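Local structure of aromatic amino acid beta-eliminating lyase/threonine aldolase (Exiguobacterium sibiricum, 3LWS) at residues R146-G149 with G150-P153. The protein belongs to the fold-type I family of enzymes dependent on pyridoxal phosphate, and carries that cofactor covalently bound to a lysine. Sequence-based numbering, arbitrary orientation. Where two conformers were deposited one is given.
Sequences REIG and GVAP
Gly150 N lies off one face of the peptide joining Ile148 to Gly149, displaced to its Gly149 CA end and 3.4 Å from Ile148 C. Val151 CG2 approaches obliquely from the same side, 3.8 Å from Ile148 O, less certainly because Val151 has two conformers. The setting is a type I beta turn closing a short 3-10 segment, in the loop between strand 138-142 and helix 155-167 of the large domain of a fold-type I enzyme that carries pyridoxal phosphate. Gly149 N donates to Arg146 O at 2.9 Å and closes the turn. Gly150 N, 3.8 Å from Arg146 O, is too far to join it. The chain then leaves through two glycines of positive phi (98° at Gly149, 100° at Gly150), where a CB would press on the preceding carbonyl oxygen; glycine thus suits both places. Arg146 points its CB away from 150-153, and its long side chain lets NE form a salt bridge with Glu330 on strand 326-332, while Glu147 OE2 is hydrogen-bonded to His102. Ile148 suits its place through its long CG1-CD1 arm: with CD1 anti to CA (chi2 179°), it makes a loose apolar contact, CD1 4.3 Å from Val151 CB.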
# COMPACT_ATOMS: atom_id res chain seq x y z
N ARG A 146 -23.42 -5.34 3.38
CA ARG A 146 -23.09 -4.88 4.70
C ARG A 146 -23.82 -3.59 5.07
O ARG A 146 -24.22 -3.41 6.24
CB ARG A 146 -21.57 -4.74 4.75
CG ARG A 146 -21.03 -3.97 5.85
CD ARG A 146 -20.81 -2.49 5.51
NE ARG A 146 -20.04 -2.00 6.63
CZ ARG A 146 -18.77 -1.62 6.61
NH1 ARG A 146 -18.10 -1.54 5.49
NH2 ARG A 146 -18.19 -1.24 7.74
N GLU A 147 -24.02 -2.71 4.09
CA GLU A 147 -24.57 -1.39 4.36
C GLU A 147 -26.03 -1.44 4.82
O GLU A 147 -26.52 -0.47 5.38
CB GLU A 147 -24.42 -0.43 3.17
CG GLU A 147 -22.97 -0.07 2.84
CD GLU A 147 -22.36 1.04 3.71
OE1 GLU A 147 -23.10 1.85 4.27
OE2 GLU A 147 -21.12 1.10 3.80
N ILE A 148 -26.71 -2.54 4.58
CA ILE A 148 -28.07 -2.75 5.07
C ILE A 148 -28.08 -3.83 6.18
O ILE A 148 -29.09 -4.52 6.36
CB ILE A 148 -29.05 -3.10 3.91
CG1 ILE A 148 -28.63 -4.36 3.15
CG2 ILE A 148 -29.17 -1.94 2.93
CD1 ILE A 148 -29.61 -4.74 2.00
N GLY A 149 -26.96 -3.98 6.89
CA GLY A 149 -26.89 -4.85 8.07
C GLY A 149 -26.32 -6.25 7.84
O GLY A 149 -26.10 -7.01 8.80
N GLY A 150 -26.18 -6.61 6.58
CA GLY A 150 -25.56 -7.88 6.19
C GLY A 150 -26.59 -8.92 5.83
O GLY A 150 -26.77 -9.89 6.54
N VAL A 151 -27.27 -8.68 4.72
CA VAL A 151 -28.29 -9.54 4.15
C VAL A 151 -27.70 -10.17 2.88
O VAL A 151 -26.90 -9.51 2.20
CB VAL A 151 -29.51 -8.65 3.82
CG1 VAL A 151 -30.58 -9.41 3.05
CG2 VAL A 151 -30.04 -8.03 5.13
N ALA A 152 -28.07 -11.40 2.55
CA ALA A 152 -27.50 -12.05 1.36
C ALA A 152 -28.51 -12.97 0.73
O ALA A 152 -29.42 -13.43 1.41
CB ALA A 152 -26.24 -12.82 1.71
N PRO A 153 -28.38 -13.21 -0.57
CA PRO A 153 -29.35 -14.09 -1.19
C PRO A 153 -29.04 -15.56 -0.84
O PRO A 153 -27.95 -15.85 -0.37
CB PRO A 153 -29.21 -13.79 -2.68
CG PRO A 153 -27.96 -13.02 -2.85
CD PRO A 153 -27.51 -12.52 -1.53